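Local coordinates for leucine aminopeptidase 1, chloroplastic (PDB 5D8N) that removes N-terminal amino acids, preferably leucine, from peptides as a magnesium-dependent M17 metalloaminopeptidase that works as a homohexamer and also has chaperone activity, at the interface of chains A and B. Sequence-based numbering; all coordinates share one arbitrary frame. Chains: chain A/B, Leucine aminopeptidase 1, chloroplastic.

Contact 1: the interface of chains A and B. Residues chain A 420-421, 451, 453; chain B 453-454, 481.
A:Trp451, A:Met453 and A:Leu421 meet B:Met453 and B:Pro454 in a largely apolar patch of a two-fold symmetric interface between identical subunits, each contact having a twin with the chains exchanged; in a hexamer built as a dimer of trimers, such a contact most likely ties one trimer to the other. B:Pro454 lies over one face of the A:Trp451 indole and slides past it in the opposite direction. Its CD methylene sits 3.5 Å from the centroid of the five-membered pyrrole ring of A:Trp451, a CH-pi contact displaced toward the rim of the indole. A second CH-pi contact places B:Pro454 CB 3.8 Å from the centroid of the six-membered ring, and the pyrrolidine thus spans both halves of the indole. CG of A:Trp451 points away from its backbone N (chi1 -170°), which carries the indole across to the proline.

Beside these CH-pi contacts the two copies of Met453 cross at about a right angle, their thioether sulfurs A:Met453 SD and B:Met453 SD 3.6 Å apart. Both methionine side chains bend at chi2 and chi3 (chi3 -74° in A:Met453 and -75° in B:Met453), as expected for a two-fold pair. The methyl B:Met453 CE turns on toward the end of helix 416-421, reaching the backbone carbonyl A:Ala420 O at 3.6 Å. A:Leu421 CD2 fills the angle between the two B residues, 3.8 Å from B:Pro454 CD and equally far from B:Met453 CE. On the far side, the delta-methyl B:Ile481 CD1 from helix 479-488 comes within 3.6 Å of A:Ala420 O and also touches A:Leu421 CA. The patch probably contributes a hydrophobic seam near the two-fold axis of the hexamer.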
loop_
_atom_site.group_PDB
_atom_site.type_symbol
_atom_site.label_atom_id
_atom_site.label_comp_id
_atom_site.label_asym_id
_atom_site.label_seq_id
_atom_site.Cartn_x
_atom_site.Cartn_y
_atom_site.Cartn_z
ATOM N N ALA A 420 3.394 -4.561 20.972
ATOM C CA ALA A 420 2.883 -4.637 22.337
ATOM C C ALA A 420 3.830 -4.044 23.378
ATOM O O ALA A 420 3.390 -3.355 24.310
ATOM C CB ALA A 420 2.606 -6.090 22.675
ATOM N N LEU A 421 5.096 -4.466 23.317
ATOM C CA LEU A 421 6.005 -4.234 24.426
ATOM C C LEU A 421 7.209 -3.406 24.035
ATOM O O LEU A 421 8.059 -3.137 24.866
ATOM C CB LEU A 421 6.470 -5.553 25.034
ATOM C CG LEU A 421 5.413 -6.393 25.737
ATOM C CD1 LEU A 421 5.964 -7.757 26.181
ATOM C CD2 LEU A 421 4.912 -5.652 26.948
ATOM N N TRP A 451 8.144 -9.342 30.362
ATOM C CA TRP A 451 6.815 -9.120 30.913
ATOM C C TRP A 451 5.929 -10.283 30.493
ATOM O O TRP A 451 5.848 -10.626 29.311
ATOM C CB TRP A 451 6.244 -7.809 30.381
ATOM C CG TRP A 451 4.978 -7.332 31.050
ATOM C CD1 TRP A 451 3.697 -7.540 30.634
ATOM C CD2 TRP A 451 4.883 -6.604 32.280
ATOM N NE1 TRP A 451 2.804 -6.918 31.487
ATOM C CE2 TRP A 451 3.517 -6.314 32.495
ATOM C CE3 TRP A 451 5.823 -6.210 33.245
ATOM C CZ2 TRP A 451 3.063 -5.682 33.650
ATOM C CZ3 TRP A 451 5.384 -5.467 34.349
ATOM C CH2 TRP A 451 4.001 -5.217 34.543
ATOM N N MET A 453 2.699 -12.162 29.373
ATOM C CA MET A 453 1.511 -11.852 28.592
ATOM C C MET A 453 0.575 -13.048 28.637
ATOM O O MET A 453 1.001 -14.182 28.868
ATOM C CB MET A 453 1.918 -11.594 27.131
ATOM C CG MET A 453 2.816 -10.384 26.980
ATOM S SD MET A 453 1.870 -8.852 27.152
ATOM C CE MET A 453 1.018 -8.812 25.598
ATOM N N MET B 453 -0.213 -4.023 31.695
ATOM C CA MET B 453 0.922 -3.842 30.798
ATOM C C MET B 453 1.896 -2.849 31.422
ATOM O O MET B 453 1.518 -2.014 32.236
ATOM C CB MET B 453 0.420 -3.329 29.454
ATOM C CG MET B 453 -0.509 -4.301 28.749
ATOM S SD MET B 453 0.414 -5.705 28.095
ATOM C CE MET B 453 1.201 -4.951 26.685
ATOM N N PRO B 454 3.173 -2.929 31.052
ATOM C CA PRO B 454 4.150 -2.146 31.793
ATOM C C PRO B 454 4.211 -0.708 31.299
ATOM O O PRO B 454 4.211 -0.451 30.092
ATOM C CB PRO B 454 5.460 -2.864 31.464
ATOM C CG PRO B 454 5.240 -3.403 30.083
ATOM C CD PRO B 454 3.790 -3.792 30.034
ATOM N N ILE B 481 1.943 1.643 25.276
ATOM C CA ILE B 481 2.752 2.079 26.407
ATOM C C ILE B 481 3.003 3.587 26.334
ATOM O O ILE B 481 2.853 4.293 27.342
ATOM C CB ILE B 481 4.095 1.329 26.461
ATOM C CG1 ILE B 481 3.830 -0.163 26.671
ATOM C CG2 ILE B 481 4.986 1.914 27.543
ATOM C CD1 ILE B 481 5.062 -1.009 26.523
#

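Contact 2: the interface of chains A and B. Residues chain A 421-425; chain B 456, 459, 478, 481.
B:Tyr459, on the 3-10 helix 457-463, inserts its phenol into the turn A:421-425 of the partner subunit, where the chain leaves helix 416-421 and heads for strand 426-429.

Two hydrogen bonds grip the phenol oxygen, one given and one received. As donor, B:Tyr459 OH bonds to the backbone carbonyl A:Leu421 O at 2.6 Å. The hydroxyl lies in the plane of that carbonyl and meets a lone pair, with a C=O···O angle of 138°. As acceptor, the same B:Tyr459 OH takes the backbone amide A:Ser424 N at 3.0 Å, in a fairly straight bond of 155° at the hydrogen. Both partners are main-chain groups, which suggests that recognition depends on the course of the turn's backbone. A:Gly422 has a positive phi, which glycine adopts readily, and the turn brings A:Leu421 O and A:Ser424 N towards the same phenol oxygen.

Apolar contacts line the phenol on several sides. A:Gly422 CA approaches the carbon bearing the hydroxyl, B:Tyr459 CZ, at 3.7 Å. A:Pro423 comes from the opposite direction, setting its ring carbon CD 3.7 Å from B:Tyr459 CE1. Within chain B, B:Glu456 CG covers the centre of one face of the B:Tyr459 ring, 3.6 Å above the plane, and may help hold the tilt of the phenol.

Polar atoms also make van der Waals contacts here. The hydroxyl A:Ser424 OG lies at the ring edge, in plane, 3.6 Å from B:Tyr459 CE1. The glutamate side chain bends at chi2 (55°), and its carboxylate oxygen B:Glu456 OE1 comes 4.0 Å from the methyl A:Val425 CG2, a loose contact.

By seating a tyrosine in the partner's turn, the site adds directional polar bonds that are likely to set the register of the two subunits in the hexamer.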
loop_
_atom_site.group_PDB
_atom_site.type_symbol
_atom_site.label_atom_id
_atom_site.label_comp_id
_atom_site.label_asym_id
_atom_site.label_seq_id
_atom_site.Cartn_x
_atom_site.Cartn_y
_atom_site.Cartn_z
ATOM N N LEU A 421 5.096 -4.466 23.317
ATOM C CA LEU A 421 6.005 -4.234 24.426
ATOM C C LEU A 421 7.209 -3.406 24.035
ATOM O O LEU A 421 8.059 -3.137 24.866
ATOM C CB LEU A 421 6.470 -5.553 25.034
ATOM C CG LEU A 421 5.413 -6.393 25.737
ATOM C CD1 LEU A 421 5.964 -7.757 26.181
ATOM C CD2 LEU A 421 4.912 -5.652 26.948
ATOM N N GLY A 422 7.258 -2.991 22.777
ATOM C CA GLY A 422 8.321 -2.142 22.312
ATOM C C GLY A 422 9.584 -2.914 21.995
ATOM O O GLY A 422 9.612 -4.128 22.060
ATOM N N PRO A 423 10.663 -2.196 21.702
ATOM C CA PRO A 423 11.922 -2.830 21.305
ATOM C C PRO A 423 12.718 -3.511 22.421
ATOM O O PRO A 423 13.620 -4.303 22.127
ATOM C CB PRO A 423 12.735 -1.673 20.720
ATOM C CG PRO A 423 12.154 -0.423 21.319
ATOM C CD PRO A 423 10.680 -0.737 21.513
ATOM N N SER A 424 12.414 -3.199 23.678
ATOM C CA SER A 424 13.318 -3.482 24.767
ATOM C C SER A 424 12.839 -4.549 25.754
ATOM O O SER A 424 13.607 -4.955 26.630
ATOM C CB SER A 424 13.615 -2.212 25.556
ATOM O OG SER A 424 14.088 -1.174 24.736
ATOM N N VAL A 425 11.589 -4.983 25.634
ATOM C CA VAL A 425 10.954 -5.836 26.637
ATOM C C VAL A 425 10.384 -7.088 25.968
ATOM O O VAL A 425 9.532 -7.003 25.089
ATOM C CB VAL A 425 9.792 -5.103 27.359
ATOM C CG1 VAL A 425 9.192 -6.022 28.428
ATOM C CG2 VAL A 425 10.277 -3.817 28.041
ATOM N N GLU B 456 6.813 1.199 30.657
ATOM C CA GLU B 456 8.256 1.164 30.462
ATOM C C GLU B 456 8.754 2.590 30.226
ATOM O O GLU B 456 8.557 3.151 29.146
ATOM C CB GLU B 456 8.599 0.234 29.285
ATOM C CG GLU B 456 10.055 0.276 28.838
ATOM C CD GLU B 456 11.030 -0.001 29.985
ATOM O OE1 GLU B 456 10.754 -0.906 30.808
ATOM O OE2 GLU B 456 12.066 0.702 30.062
ATOM N N TYR B 459 10.733 4.434 27.187
ATOM C CA TYR B 459 10.125 4.735 25.910
ATOM C C TYR B 459 9.706 6.217 25.842
ATOM O O TYR B 459 9.290 6.697 24.785
ATOM C CB TYR B 459 8.957 3.791 25.623
ATOM C CG TYR B 459 9.317 2.333 25.457
ATOM C CD1 TYR B 459 10.612 1.928 25.158
ATOM C CD2 TYR B 459 8.346 1.354 25.592
ATOM C CE1 TYR B 459 10.915 0.593 25.001
ATOM C CE2 TYR B 459 8.635 0.032 25.388
ATOM C CZ TYR B 459 9.934 -0.366 25.175
ATOM O OH TYR B 459 10.223 -1.708 25.013
ATOM N N GLY B 478 5.460 -0.313 20.798
ATOM C CA GLY B 478 5.249 0.278 22.110
ATOM C C GLY B 478 4.161 1.341 22.191
ATOM O O GLY B 478 4.023 2.001 23.216
ATOM N N ILE B 481 1.943 1.643 25.276
ATOM C CA ILE B 481 2.752 2.079 26.407
ATOM C C ILE B 481 3.003 3.587 26.334
ATOM O O ILE B 481 2.853 4.293 27.342
ATOM C CB ILE B 481 4.095 1.329 26.461
ATOM C CG1 ILE B 481 3.830 -0.163 26.671
ATOM C CG2 ILE B 481 4.986 1.914 27.543
ATOM C CD1 ILE B 481 5.062 -1.009 26.523
#

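Contact 1 and contact 2 are neighbouring stretches of one two-fold interface, their C-alpha centres about 7 Å apart, and they share A:Leu421 and B:Ile481. A:Leu421 serves both through different groups: its side chain enters the apolar patch of contact 1, while its carbonyl is bonded in contact 2. Hydrophobic burial and directional hydrogen bonding meet at the end of helix 416-421, and symmetry repeats both with the chains exchanged. The distance from the centre to the active-site residue A:Arg389 is about 18 Å for contact 1 and about 19 Å for contact 2, which fits a role in hexamer assembly rather than direct participation in catalysis.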